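Local atomic coordinates of TetR family transcriptional regulator (Clostridium perfringens, PDB entry 6AZH), a protein that probably regulates transcription as a TetR-family DNA-binding protein with a helix-turn-helix head, possibly acting on fatty acid metabolism genes. Residues A14-F19 and N55-K60; S27-I32 and E51-F56; E67-I72 and F87-E92. All blocks are in the same frame, centred on the assembly; numbering follows the deposited sequence.

Contact 1 of 3, residues A14-F19 and N55-K60; sequences AAINVF and NFVISK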
ATOM      1  N   ALA A  14      15.053  12.256 -12.564  1.00 19.48           N
ATOM      2  CA  ALA A  14      16.005  11.217 -12.202  1.00 19.13           C
ATOM      3  C   ALA A  14      15.786  10.730 -10.779  1.00 16.54           C
ATOM      4  O   ALA A  14      15.911   9.528 -10.504  1.00 21.35           O
ATOM      5  CB  ALA A  14      17.450  11.719 -12.375  1.00 19.36           C
ATOM      6  N   ALA A  15      15.501  11.643  -9.853  1.00 17.18           N
ATOM      7  CA  ALA A  15      15.346  11.243  -8.461  1.00 16.74           C
ATOM      8  C   ALA A  15      14.169  10.288  -8.305  1.00 17.02           C
ATOM      9  O   ALA A  15      14.240   9.324  -7.536  1.00 19.09           O
ATOM     10  CB  ALA A  15      15.149  12.466  -7.568  1.00 15.97           C
ATOM     11  N   ILE A  16      13.080  10.539  -9.029  1.00 16.66           N
ATOM     12  CA  ILE A  16      11.945   9.616  -8.960  1.00 16.31           C
ATOM     13  C   ILE A  16      12.398   8.197  -9.277  1.00 21.08           C
ATOM     14  O   ILE A  16      12.082   7.250  -8.549  1.00 20.86           O
ATOM     15  CB  ILE A  16      10.817  10.059  -9.905  1.00 19.02           C
ATOM     16  CG1 ILE A  16      10.045  11.223  -9.296  1.00 20.71           C
ATOM     17  CG2 ILE A  16       9.874   8.900 -10.150  1.00 22.42           C
ATOM     18  CD1 ILE A  16       9.241  12.004 -10.310  1.00 23.84           C
ATOM     19  N   ASN A  17      13.151   8.030 -10.372  1.00 20.22           N
ATOM     20  CA  ASN A  17      13.554   6.688 -10.783  1.00 21.95           C
ATOM     21  C   ASN A  17      14.552   6.071  -9.808  1.00 23.01           C
ATOM     22  O   ASN A  17      14.456   4.880  -9.490  1.00 22.59           O
ATOM     23  CB  ASN A  17      14.120   6.717 -12.198  1.00 23.51           C
ATOM     24  CG  ASN A  17      13.051   6.891 -13.231  1.00 30.06           C
ATOM     25  OD1 ASN A  17      11.925   6.416 -13.060  1.00 29.19           O
ATOM     26  ND2 ASN A  17      13.382   7.586 -14.311  1.00 32.64           N
ATOM     27  N   VAL A  18      15.506   6.859  -9.305  1.00 19.67           N
ATOM     28  CA  VAL A  18      16.463   6.326  -8.335  1.00 21.30           C
ATOM     29  C   VAL A  18      15.741   5.888  -7.065  1.00 19.89           C
ATOM     30  O   VAL A  18      15.899   4.751  -6.599  1.00 22.40           O
ATOM     31  CB  VAL A  18      17.557   7.363  -8.027  1.00 16.40           C
ATOM     32  CG1 VAL A  18      18.454   6.848  -6.924  1.00 18.89           C
ATOM     33  CG2 VAL A  18      18.390   7.653  -9.288  1.00 19.88           C
ATOM     34  N   PHE A  19      14.936   6.785  -6.489  1.00 19.93           N
ATOM     35  CA  PHE A  19      14.172   6.443  -5.291  1.00 19.52           C
ATOM     36  C   PHE A  19      13.251   5.243  -5.539  1.00 22.06           C
ATOM     37  O   PHE A  19      13.113   4.376  -4.673  1.00 21.38           O
ATOM     38  CB  PHE A  19      13.355   7.652  -4.822  1.00 17.76           C
ATOM     39  CG  PHE A  19      14.164   8.725  -4.144  1.00 18.80           C
ATOM     40  CD1 PHE A  19      15.026   8.411  -3.099  1.00 21.75           C
ATOM     41  CD2 PHE A  19      14.032  10.059  -4.530  1.00 17.72           C
ATOM     42  CE1 PHE A  19      15.756   9.407  -2.459  1.00 20.01           C
ATOM     43  CE2 PHE A  19      14.755  11.065  -3.898  1.00 19.34           C
ATOM     44  CZ  PHE A  19      15.626  10.739  -2.857  1.00 19.59           C
ATOM     45  N   ASN A  55      12.101  15.566  -0.480  1.00 17.58           N
ATOM     46  CA  ASN A  55      10.942  16.366  -0.087  1.00 19.42           C
ATOM     47  C   ASN A  55      10.468  17.252  -1.230  1.00 20.63           C
ATOM     48  O   ASN A  55       9.257  17.424  -1.436  1.00 19.30           O
ATOM     49  CB  ASN A  55      11.288  17.203   1.144  1.00 19.86           C
ATOM     50  CG  ASN A  55      11.405  16.366   2.395  1.00 22.43           C
ATOM     51  OD1 ASN A  55      10.885  15.246   2.462  1.00 22.43           O
ATOM     52  ND2 ASN A  55      12.089  16.902   3.402  1.00 22.85           N
ATOM     53  N   PHE A  56      11.415  17.827  -1.975  1.00 18.91           N
ATOM     54  CA  PHE A  56      11.080  18.607  -3.163  1.00 18.54           C
ATOM     55  C   PHE A  56      10.310  17.762  -4.175  1.00 18.49           C
ATOM     56  O   PHE A  56       9.273  18.195  -4.702  1.00 22.22           O
ATOM     57  CB  PHE A  56      12.382  19.162  -3.760  1.00 18.58           C
ATOM     58  CG  PHE A  56      12.276  19.547  -5.196  1.00 18.85           C
ATOM     59  CD1 PHE A  56      11.798  20.793  -5.556  1.00 24.56           C
ATOM     60  CD2 PHE A  56      12.692  18.675  -6.188  1.00 25.19           C
ATOM     61  CE1 PHE A  56      11.699  21.149  -6.884  1.00 26.04           C
ATOM     62  CE2 PHE A  56      12.597  19.032  -7.518  1.00 28.14           C
ATOM     63  CZ  PHE A  56      12.102  20.265  -7.858  1.00 19.41           C
ATOM     64  N   VAL A  57      10.777  16.529  -4.425  1.00 17.38           N
ATOM     65  CA  VAL A  57      10.099  15.642  -5.373  1.00 16.30           C
ATOM     66  C   VAL A  57       8.678  15.330  -4.892  1.00 20.57           C
ATOM     67  O   VAL A  57       7.714  15.391  -5.670  1.00 18.83           O
ATOM     68  CB  VAL A  57      10.911  14.349  -5.596  1.00 16.07           C
ATOM     69  CG1 VAL A  57      10.126  13.366  -6.455  1.00 19.03           C
ATOM     70  CG2 VAL A  57      12.291  14.650  -6.249  1.00 18.77           C
ATOM     71  N   ILE A  58       8.528  14.996  -3.604  1.00 17.25           N
ATOM     72  CA  ILE A  58       7.189  14.712  -3.068  1.00 17.28           C
ATOM     73  C   ILE A  58       6.282  15.917  -3.261  1.00 18.20           C
ATOM     74  O   ILE A  58       5.142  15.794  -3.723  1.00 18.49           O
ATOM     75  CB  ILE A  58       7.256  14.327  -1.577  1.00 20.06           C
ATOM     76  CG1 ILE A  58       7.964  12.982  -1.364  1.00 17.91           C
ATOM     77  CG2 ILE A  58       5.837  14.365  -0.947  1.00 19.44           C
ATOM     78  CD1 ILE A  58       7.303  11.792  -2.036  1.00 16.94           C
ATOM     79  N   SER A  59       6.774  17.104  -2.895  1.00 17.92           N
ATOM     80  CA  SER A  59       5.928  18.292  -2.947  1.00 22.52           C
ATOM     81  C   SER A  59       5.535  18.621  -4.384  1.00 23.38           C
ATOM     82  O   SER A  59       4.352  18.812  -4.687  1.00 23.10           O
ATOM     83  CB  SER A  59       6.644  19.474  -2.294  1.00 25.73           C
ATOM     84  OG  SER A  59       5.792  20.602  -2.246  1.00 31.92           O
ATOM     85  N   LYS A  60       6.513  18.659  -5.293  1.00 22.45           N
ATOM     86  CA  LYS A  60       6.201  18.925  -6.694  1.00 22.33           C
ATOM     87  C   LYS A  60       5.291  17.849  -7.280  1.00 21.84           C
ATOM     88  O   LYS A  60       4.315  18.165  -7.977  1.00 19.73           O
ATOM     89  CB  LYS A  60       7.483  19.041  -7.512  1.00 22.91           C
ATOM     90  CG  LYS A  60       7.259  19.021  -9.010  1.00 25.01           C
ATOM     91  CD  LYS A  60       6.527  20.290  -9.471  1.00 31.45           C
ATOM     92  CE  LYS A  60       7.250  21.561  -8.983  1.00 35.14           C
ATOM     93  NZ  LYS A  60       6.472  22.818  -9.245  1.00 36.80           N
TER
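Val57 reaches from helix 50-74 toward helix 6-26 and settles against two consecutive residues there, Ala15 and Ile16. Its CB points at the opposing helix, which lets the two methyl branches divide the work. CG1, anti to the backbone N (chi1 173°), goes to Ile16 and lies 3.6 Å from Ile16 CG1. The same methyl is 4.2 Å from Ile16 CD1, so the tip of the isoleucine is a looser second neighbour. CG2, the branch anti to the carbonyl carbon, turns instead to Ala15 and stands 3.8 Å from Ala15 CB. Ile16 does not aim its CB at the valine; its longer branch, with CG1 beside its own backbone N, brings the side chain in at a slant across CG1 of Val57. Ala15 does point its CB at helix 50-74, and its small side chain is consistent with the close backbones, Ile16 CA and Val57 CA being 7.3 Å apart. Phe12, earlier on helix 6-26, and Met103 of helix 98-106 also pack on Val57, while Ala99 of the latter helix touches Ile16. This is where the first helix of the TetR-type DNA-binding head meets the long helix that continues into the rest of the chain. No hydrogen bond links the two segments. Every touching atom is aliphatic carbon, which implies that the helices are held here by the fit of methyl and methylene groups and the exclusion of water, without the directional constraint a polar bond would impose.

Contact 2 of 3, residues S27-I32 and E51-F56; sequences STVDEI and EEIFNF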
ATOM      1  N   SER A  27      19.345   5.085  -2.218  1.00 19.71           N
ATOM      2  CA  SER A  27      19.570   6.172  -3.159  1.00 20.42           C
ATOM      3  C   SER A  27      20.626   7.120  -2.611  1.00 21.65           C
ATOM      4  O   SER A  27      20.817   7.229  -1.397  1.00 19.45           O
ATOM      5  CB  SER A  27      18.276   6.929  -3.415  1.00 20.18           C
ATOM      6  OG  SER A  27      17.260   6.031  -3.855  1.00 20.40           O
ATOM      7  N   THR A  28      21.324   7.800  -3.523  1.00 18.29           N
ATOM      8  CA  THR A  28      22.366   8.746  -3.146  1.00 17.60           C
ATOM      9  C   THR A  28      22.299   9.976  -4.035  1.00 16.55           C
ATOM     10  O   THR A  28      21.894   9.896  -5.197  1.00 19.40           O
ATOM     11  CB  THR A  28      23.775   8.157  -3.275  1.00 18.69           C
ATOM     12  OG1 THR A  28      24.036   7.832  -4.650  1.00 17.19           O
ATOM     13  CG2 THR A  28      23.941   6.916  -2.395  1.00 21.75           C
ATOM     14  N   VAL A  29      22.759  11.106  -3.488  1.00 16.95           N
ATOM     15  CA  VAL A  29      22.984  12.296  -4.311  1.00 16.05           C
ATOM     16  C   VAL A  29      23.886  11.955  -5.495  1.00 19.24           C
ATOM     17  O   VAL A  29      23.622  12.368  -6.629  1.00 18.60           O
ATOM     18  CB  VAL A  29      23.570  13.440  -3.460  1.00 20.61           C
ATOM     19  CG1 VAL A  29      24.086  14.554  -4.348  1.00 17.74           C
ATOM     20  CG2 VAL A  29      22.542  13.977  -2.492  1.00 18.37           C
ATOM     21  N   ASP A  30      24.953  11.180  -5.250  1.00 19.88           N
ATOM     22  CA  ASP A  30      25.889  10.807  -6.313  1.00 19.55           C
ATOM     23  C   ASP A  30      25.163  10.185  -7.502  1.00 21.80           C
ATOM     24  O   ASP A  30      25.409  10.542  -8.660  1.00 19.54           O
ATOM     25  CB  ASP A  30      26.933   9.814  -5.791  1.00 19.49           C
ATOM     26  CG  ASP A  30      27.825  10.390  -4.714  1.00 25.38           C
ATOM     27  OD1 ASP A  30      28.083  11.615  -4.712  1.00 22.89           O
ATOM     28  OD2 ASP A  30      28.275   9.590  -3.872  1.00 27.44           O
ATOM     29  N   GLU A  31      24.264   9.238  -7.226  1.00 17.25           N
ATOM     30  CA  GLU A  31      23.558   8.552  -8.296  1.00 20.43           C
ATOM     31  C   GLU A  31      22.541   9.472  -8.966  1.00 17.21           C
ATOM     32  O   GLU A  31      22.389   9.443 -10.193  1.00 20.13           O
ATOM     33  CB  GLU A  31      22.884   7.288  -7.745  1.00 21.82           C
ATOM     34  CG  GLU A  31      22.031   6.512  -8.749  1.00 24.46           C
ATOM     35  CD  GLU A  31      22.836   5.791  -9.829  1.00 28.50           C
ATOM     36  OE1 GLU A  31      24.086   5.892  -9.845  1.00 31.21           O
ATOM     37  OE2 GLU A  31      22.206   5.104 -10.665  1.00 28.48           O
ATOM     38  N   ILE A  32      21.853  10.311  -8.182  1.00 15.81           N
ATOM     39  CA  ILE A  32      20.861  11.217  -8.757  1.00 17.20           C
ATOM     40  C   ILE A  32      21.527  12.227  -9.689  1.00 19.91           C
ATOM     41  O   ILE A  32      21.011  12.527 -10.771  1.00 17.36           O
ATOM     42  CB  ILE A  32      20.053  11.913  -7.642  1.00 17.23           C
ATOM     43  CG1 ILE A  32      19.180  10.880  -6.910  1.00 16.64           C
ATOM     44  CG2 ILE A  32      19.188  13.040  -8.227  1.00 19.26           C
ATOM     45  CD1 ILE A  32      18.592  11.356  -5.591  1.00 20.22           C
ATOM     46  N   GLU A  51      17.758  14.192   1.447  1.00 20.87           N
ATOM     47  CA  GLU A  51      16.453  14.444   2.050  1.00 19.22           C
ATOM     48  C   GLU A  51      15.798  15.671   1.442  1.00 19.23           C
ATOM     49  O   GLU A  51      14.580  15.697   1.238  1.00 18.64           O
ATOM     50  CB  GLU A  51      16.565  14.618   3.563  1.00 20.09           C
ATOM     51  CG  GLU A  51      15.185  14.826   4.235  1.00 21.67           C
ATOM     52  CD  GLU A  51      15.195  14.497   5.726  1.00 32.38           C
ATOM     53  OE1 GLU A  51      15.411  15.425   6.534  1.00 36.35           O
ATOM     54  OE2 GLU A  51      14.987  13.316   6.094  1.00 29.08           O
ATOM     55  N   GLU A  52      16.587  16.700   1.138  1.00 19.16           N
ATOM     56  CA  GLU A  52      16.005  17.870   0.486  1.00 19.90           C
ATOM     57  C   GLU A  52      15.489  17.514  -0.900  1.00 19.03           C
ATOM     58  O   GLU A  52      14.416  17.982  -1.304  1.00 18.38           O
ATOM     59  CB  GLU A  52      17.029  19.012   0.424  1.00 22.14           C
ATOM     60  CG  GLU A  52      17.212  19.733   1.751  1.00 27.18           C
ATOM     61  CD  GLU A  52      17.861  21.116   1.625  1.00 33.46           C
ATOM     62  OE1 GLU A  52      18.138  21.568   0.494  1.00 25.09           O
ATOM     63  OE2 GLU A  52      18.102  21.750   2.676  1.00 38.00           O
ATOM     64  N   ILE A  53      16.216  16.667  -1.637  1.00 15.59           N
ATOM     65  CA  ILE A  53      15.746  16.267  -2.960  1.00 17.25           C
ATOM     66  C   ILE A  53      14.437  15.502  -2.831  1.00 16.80           C
ATOM     67  O   ILE A  53      13.460  15.780  -3.538  1.00 18.32           O
ATOM     68  CB  ILE A  53      16.794  15.429  -3.705  1.00 16.39           C
ATOM     69  CG1 ILE A  53      18.068  16.252  -3.983  1.00 16.32           C
ATOM     70  CG2 ILE A  53      16.199  14.930  -5.030  1.00 15.27           C
ATOM     71  CD1 ILE A  53      19.236  15.408  -4.477  1.00 20.28           C
ATOM     72  N   PHE A  54      14.407  14.533  -1.913  1.00 16.58           N
ATOM     73  CA  PHE A  54      13.199  13.740  -1.691  1.00 17.53           C
ATOM     74  C   PHE A  54      11.982  14.618  -1.423  1.00 18.92           C
ATOM     75  O   PHE A  54      10.927  14.433  -2.040  1.00 17.67           O
ATOM     76  CB  PHE A  54      13.422  12.780  -0.522  1.00 15.94           C
ATOM     77  CG  PHE A  54      12.248  11.876  -0.266  1.00 14.81           C
ATOM     78  CD1 PHE A  54      11.241  12.249   0.615  1.00 20.62           C
ATOM     79  CD2 PHE A  54      12.144  10.662  -0.931  1.00 18.08           C
ATOM     80  CE1 PHE A  54      10.158  11.418   0.828  1.00 18.55           C
ATOM     81  CE2 PHE A  54      11.047   9.827  -0.715  1.00 21.84           C
ATOM     82  CZ  PHE A  54      10.067  10.211   0.165  1.00 18.60           C
ATOM     83  N   ASN A  55      12.101  15.566  -0.480  1.00 17.58           N
ATOM     84  CA  ASN A  55      10.942  16.366  -0.087  1.00 19.42           C
ATOM     85  C   ASN A  55      10.468  17.252  -1.230  1.00 20.63           C
ATOM     86  O   ASN A  55       9.257  17.424  -1.436  1.00 19.30           O
ATOM     87  CB  ASN A  55      11.288  17.203   1.144  1.00 19.86           C
ATOM     88  CG  ASN A  55      11.405  16.366   2.395  1.00 22.43           C
ATOM     89  OD1 ASN A  55      10.885  15.246   2.462  1.00 22.43           O
ATOM     90  ND2 ASN A  55      12.089  16.902   3.402  1.00 22.85           N
ATOM     91  N   PHE A  56      11.415  17.827  -1.975  1.00 18.91           N
ATOM     92  CA  PHE A  56      11.080  18.607  -3.163  1.00 18.54           C
ATOM     93  C   PHE A  56      10.310  17.762  -4.175  1.00 18.49           C
ATOM     94  O   PHE A  56       9.273  18.195  -4.702  1.00 22.22           O
ATOM     95  CB  PHE A  56      12.382  19.162  -3.760  1.00 18.58           C
ATOM     96  CG  PHE A  56      12.276  19.547  -5.196  1.00 18.85           C
ATOM     97  CD1 PHE A  56      11.798  20.793  -5.556  1.00 24.56           C
ATOM     98  CD2 PHE A  56      12.692  18.675  -6.188  1.00 25.19           C
ATOM     99  CE1 PHE A  56      11.699  21.149  -6.884  1.00 26.04           C
ATOM    100  CE2 PHE A  56      12.597  19.032  -7.518  1.00 28.14           C
ATOM    101  CZ  PHE A  56      12.102  20.265  -7.858  1.00 19.41           C
TER
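Val29 and Ile53 are the residues whose backbones come nearest between 27-32 and 51-56, yet their CA atoms remain 8.4 Å apart, a spacing bridged by side chains alone. Segment 51-56 is helical throughout, whereas 27-32 enters its helix at Val29, after Thr28 as N-cap. The hydroxyl OG1 of Thr28 accepts from Glu31 N at 2.9 Å, with an N-H...O angle of 156°, and so satisfies an amide in the first turn of helix 29-36. Across the gap, Ile53 points its CB at the other helix and extends its longer branch, CG1 beside the backbone N and chi2 at 169°, to put CD1 at the front. That one methyl serves two partners, lying 4.1 Å from Val29 CG2 and 4.3 Å from Ile32 CD1. Val29 offers the branch anti to its carbonyl carbon, and Ile32, one turn beyond the N-cap, directs its CB toward Ile53. Leu43 of helix 40-46 touches both Val29 and Ile53, and Ile11 and Ala15 of helix 6-26 also pack on Ile53. The site belongs to the hydrophobic core of the head, where helix 50-74 packs against the three helices that form the DNA-binding unit in TetR proteins. All three touching residues are buried and offer only carbon to one another; at these separations the cohesion between the segments is dispersive and hydrophobic, for no hydrogen bond crosses between them and the capping bond lies within 27-32.

Contact 3 of 3, residues E67-I72 and F87-E92; sequences EKLTDI and FKMQFE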
ATOM      1  N   GLU A  67      -4.318  19.293  -7.700  1.00 26.27           N
ATOM      2  CA  GLU A  67      -4.960  20.073  -8.753  1.00 27.16           C
ATOM      3  C   GLU A  67      -6.140  19.320  -9.354  1.00 26.86           C
ATOM      4  O   GLU A  67      -7.244  19.867  -9.488  1.00 24.10           O
ATOM      5  CB  GLU A  67      -3.942  20.420  -9.836  1.00 29.37           C
ATOM      6  CG  GLU A  67      -4.531  21.126 -11.055  1.00 35.03           C
ATOM      7  CD  GLU A  67      -3.500  21.344 -12.145  1.00 41.19           C
ATOM      8  OE1 GLU A  67      -3.890  21.357 -13.334  1.00 43.40           O
ATOM      9  OE2 GLU A  67      -2.296  21.482 -11.808  1.00 48.99           O
ATOM     10  N   LYS A  68      -5.918  18.059  -9.729  1.00 24.15           N
ATOM     11  CA  LYS A  68      -6.973  17.279 -10.367  1.00 26.39           C
ATOM     12  C   LYS A  68      -8.096  16.937  -9.400  1.00 25.47           C
ATOM     13  O   LYS A  68      -9.264  16.903  -9.809  1.00 22.46           O
ATOM     14  CB  LYS A  68      -6.392  16.010 -10.984  1.00 28.60           C
ATOM     15  CG  LYS A  68      -5.510  16.284 -12.185  1.00 26.36           C
ATOM     16  CD  LYS A  68      -5.537  15.132 -13.171  1.00 34.13           C
ATOM     17  CE  LYS A  68      -4.576  15.367 -14.334  1.00 36.63           C
ATOM     18  NZ  LYS A  68      -5.150  16.279 -15.359  1.00 42.65           N
ATOM     19  N   LEU A  69      -7.778  16.701  -8.123  1.00 22.45           N
ATOM     20  CA  LEU A  69      -8.839  16.466  -7.150  1.00 23.08           C
ATOM     21  C   LEU A  69      -9.649  17.735  -6.914  1.00 27.34           C
ATOM     22  O   LEU A  69     -10.884  17.690  -6.868  1.00 25.21           O
ATOM     23  CB  LEU A  69      -8.259  15.947  -5.838  1.00 24.70           C
ATOM     24  CG  LEU A  69      -9.260  15.641  -4.723  1.00 25.36           C
ATOM     25  CD1 LEU A  69     -10.274  14.595  -5.178  1.00 28.79           C
ATOM     26  CD2 LEU A  69      -8.528  15.178  -3.467  1.00 24.95           C
ATOM     27  N   THR A  70      -8.967  18.878  -6.776  1.00 23.49           N
ATOM     28  CA  THR A  70      -9.669  20.145  -6.604  1.00 24.52           C
ATOM     29  C   THR A  70     -10.579  20.440  -7.791  1.00 24.42           C
ATOM     30  O   THR A  70     -11.688  20.953  -7.612  1.00 28.08           O
ATOM     31  CB  THR A  70      -8.661  21.284  -6.395  1.00 26.84           C
ATOM     32  OG1 THR A  70      -8.029  21.122  -5.119  1.00 27.02           O
ATOM     33  CG2 THR A  70      -9.366  22.638  -6.417  1.00 26.47           C
ATOM     34  N   ASP A  71     -10.142  20.105  -9.010  1.00 23.85           N
ATOM     35  CA  ASP A  71     -11.004  20.302 -10.177  1.00 26.26           C
ATOM     36  C   ASP A  71     -12.279  19.473 -10.069  1.00 25.55           C
ATOM     37  O   ASP A  71     -13.366  19.944 -10.424  1.00 28.46           O
ATOM     38  CB  ASP A  71     -10.266  19.924 -11.460  1.00 28.46           C
ATOM     39  CG  ASP A  71      -9.212  20.942 -11.858  1.00 32.92           C
ATOM     40  OD1 ASP A  71      -9.236  22.075 -11.333  1.00 35.26           O
ATOM     41  OD2 ASP A  71      -8.364  20.597 -12.707  1.00 37.18           O
ATOM     42  N   ILE A  72     -12.158  18.221  -9.617  1.00 22.38           N
ATOM     43  CA  ILE A  72     -13.341  17.378  -9.431  1.00 21.68           C
ATOM     44  C   ILE A  72     -14.252  17.962  -8.360  1.00 24.53           C
ATOM     45  O   ILE A  72     -15.480  18.045  -8.539  1.00 25.41           O
ATOM     46  CB  ILE A  72     -12.915  15.936  -9.094  1.00 18.75           C
ATOM     47  CG1 ILE A  72     -12.383  15.258 -10.361  1.00 20.64           C
ATOM     48  CG2 ILE A  72     -14.100  15.156  -8.489  1.00 22.69           C
ATOM     49  CD1 ILE A  72     -11.828  13.886 -10.119  1.00 20.70           C
ATOM     50  N   PHE A  87     -12.339   8.006  -9.283  1.00 21.05           N
ATOM     51  CA  PHE A  87     -11.693   6.721  -9.526  1.00 20.74           C
ATOM     52  C   PHE A  87     -10.967   6.731 -10.860  1.00 21.01           C
ATOM     53  O   PHE A  87      -9.826   6.264 -10.960  1.00 20.34           O
ATOM     54  CB  PHE A  87     -12.721   5.585  -9.491  1.00 18.72           C
ATOM     55  CG  PHE A  87     -13.500   5.513  -8.225  1.00 19.00           C
ATOM     56  CD1 PHE A  87     -12.941   5.909  -7.022  1.00 25.33           C
ATOM     57  CD2 PHE A  87     -14.816   5.068  -8.237  1.00 17.52           C
ATOM     58  CE1 PHE A  87     -13.676   5.856  -5.850  1.00 25.31           C
ATOM     59  CE2 PHE A  87     -15.555   5.005  -7.065  1.00 23.28           C
ATOM     60  CZ  PHE A  87     -14.983   5.394  -5.873  1.00 22.39           C
ATOM     61  N   LYS A  88     -11.600   7.300 -11.886  1.00 17.93           N
ATOM     62  CA  LYS A  88     -10.984   7.366 -13.202  1.00 19.18           C
ATOM     63  C   LYS A  88      -9.728   8.228 -13.170  1.00 17.42           C
ATOM     64  O   LYS A  88      -8.670   7.815 -13.658  1.00 18.52           O
ATOM     65  CB  LYS A  88     -11.986   7.915 -14.215  1.00 22.10           C
ATOM     66  CG  LYS A  88     -11.397   8.193 -15.574  1.00 25.19           C
ATOM     67  CD  LYS A  88     -12.454   8.841 -16.470  1.00 34.34           C
ATOM     68  CE  LYS A  88     -12.166   8.591 -17.935  1.00 37.40           C
ATOM     69  NZ  LYS A  88     -10.832   9.106 -18.336  1.00 36.33           N
HETATM   70  N   MSE A  89      -9.824   9.421 -12.581  1.00 15.89           N
HETATM   71  CA  MSE A  89      -8.687  10.337 -12.480  1.00 20.10           C
HETATM   72  C   MSE A  89      -7.502   9.683 -11.742  1.00 19.69           C
HETATM   73  O   MSE A  89      -6.358   9.782 -12.202  1.00 19.39           O
HETATM   74  CB  MSE A  89      -9.116  11.632 -11.772  1.00 21.82           C
HETATM   75  CG  MSE A  89      -8.011  12.686 -11.569  1.00 22.00           C
HETATM   76 SE   MSE A  89      -6.869  12.328  -9.988  1.00 29.74          SE
HETATM   77  CE  MSE A  89      -8.032  13.057  -8.593  1.00 20.92           C
ATOM     78  N   GLN A  90      -7.777   9.013 -10.615  1.00 19.37           N
ATOM     79  CA  GLN A  90      -6.687   8.495  -9.777  1.00 21.74           C
ATOM     80  C   GLN A  90      -5.946   7.362 -10.465  1.00 18.96           C
ATOM     81  O   GLN A  90      -4.712   7.294 -10.407  1.00 16.86           O
ATOM     82  CB  GLN A  90      -7.218   8.001  -8.428  1.00 22.45           C
ATOM     83  CG  GLN A  90      -7.667   9.083  -7.485  1.00 22.31           C
ATOM     84  CD  GLN A  90      -7.890   8.579  -6.063  1.00 22.85           C
ATOM     85  OE1 GLN A  90      -7.699   9.321  -5.106  1.00 27.75           O
ATOM     86  NE2 GLN A  90      -8.288   7.317  -5.925  1.00 20.15           N
ATOM     87  N   PHE A  91      -6.682   6.452 -11.107  1.00 18.66           N
ATOM     88  CA  PHE A  91      -6.026   5.325 -11.754  1.00 19.71           C
ATOM     89  C   PHE A  91      -5.275   5.766 -13.000  1.00 21.00           C
ATOM     90  O   PHE A  91      -4.184   5.251 -13.280  1.00 20.97           O
ATOM     91  CB  PHE A  91      -7.047   4.241 -12.088  1.00 19.27           C
ATOM     92  CG  PHE A  91      -7.488   3.441 -10.890  1.00 24.87           C
ATOM     93  CD1 PHE A  91      -6.562   2.738 -10.137  1.00 23.47           C
ATOM     94  CD2 PHE A  91      -8.826   3.391 -10.524  1.00 25.94           C
ATOM     95  CE1 PHE A  91      -6.952   2.002  -9.038  1.00 23.74           C
ATOM     96  CE2 PHE A  91      -9.234   2.655  -9.428  1.00 25.18           C
ATOM     97  CZ  PHE A  91      -8.295   1.957  -8.682  1.00 24.70           C
ATOM     98  N   GLU A  92      -5.816   6.750 -13.735  1.00 18.07           N
ATOM     99  CA  GLU A  92      -5.070   7.298 -14.863  1.00 21.66           C
ATOM    100  C   GLU A  92      -3.798   7.982 -14.380  1.00 20.04           C
ATOM    101  O   GLU A  92      -2.715   7.761 -14.939  1.00 21.04           O
ATOM    102  CB  GLU A  92      -5.946   8.260 -15.681  1.00 22.42           C
ATOM    103  CG  GLU A  92      -6.970   7.533 -16.546  1.00 22.60           C
ATOM    104  CD  GLU A  92      -7.936   8.461 -17.256  1.00 30.49           C
ATOM    105  OE1 GLU A  92      -7.833   9.690 -17.076  1.00 34.78           O
ATOM    106  OE2 GLU A  92      -8.815   7.950 -17.989  1.00 31.80           O
TER
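Met89, present as selenomethionine, leaves its helix with CG anti to the backbone N, then bends at chi2 (-82°) and again at chi3 (-81°). The first torsion sends the chain across to helix 50-74, and the two bends fold its end against the backbone of that helix. The methyl CE consequently lies 3.7 Å from Leu69 N, a packing contact, and 4.0 Å from Leu69 CB. Each earlier part of the chain has its own neighbour. CB meets the tip of Ile72, with CD1 of the isoleucine 3.9 Å away, and CG sits 3.7 Å from Lys68 CB. The selenium follows at 3.8 Å from the same Lys68 CB. Lys68 points its CB at Met89 and its aliphatic part runs obliquely past it, bringing CD to 3.8 Å from Met89 CG; its chain then bends at chi4 as its end leads away from the opposite helix. The lysine therefore contributes methylenes, and the contact is apolar despite the amine. Met89 is the residue that all three partners touch, flanked by partly exposed Lys68 and by the buried Leu69 and Ile72. The two segments run antiparallel, at 169° with axes 10.6 Å apart, as expected of successive helices joined by a short connection. Tyr125 of helix 113-138 packs on both Leu69 and Met89, and Ile132 of that helix reaches Ile72. On helix 79-96, Phe91 touches helices 147-165 and 174-187, which places this antiparallel pair within the all-helical C-terminal bundle, the part that in TetR relatives usually binds the ligand.

How the contacts relate
Helix 50-74 takes part in all three contacts, presenting two overlapping parts near its start and one farther along to different partners. Contacts 1 and 2 are neighbours, with centres 7 Å apart; they share Asn55 and Phe56 and touch directly, for instance through Ala15 and Ile53. Their other segments come from helices 6-26 and 29-36, which follow each other in the chain, and both contacts close on the same part of the long helix. Contact 3 comes later in sequence, its centre about 21 Å from that of contact 1 and 28 Å from that of contact 2, beyond the chain's centre. One continuous helix thus links the DNA-binding head to the C-terminal bundle, a connection that, as in other TetR proteins, may carry changes from one to the other.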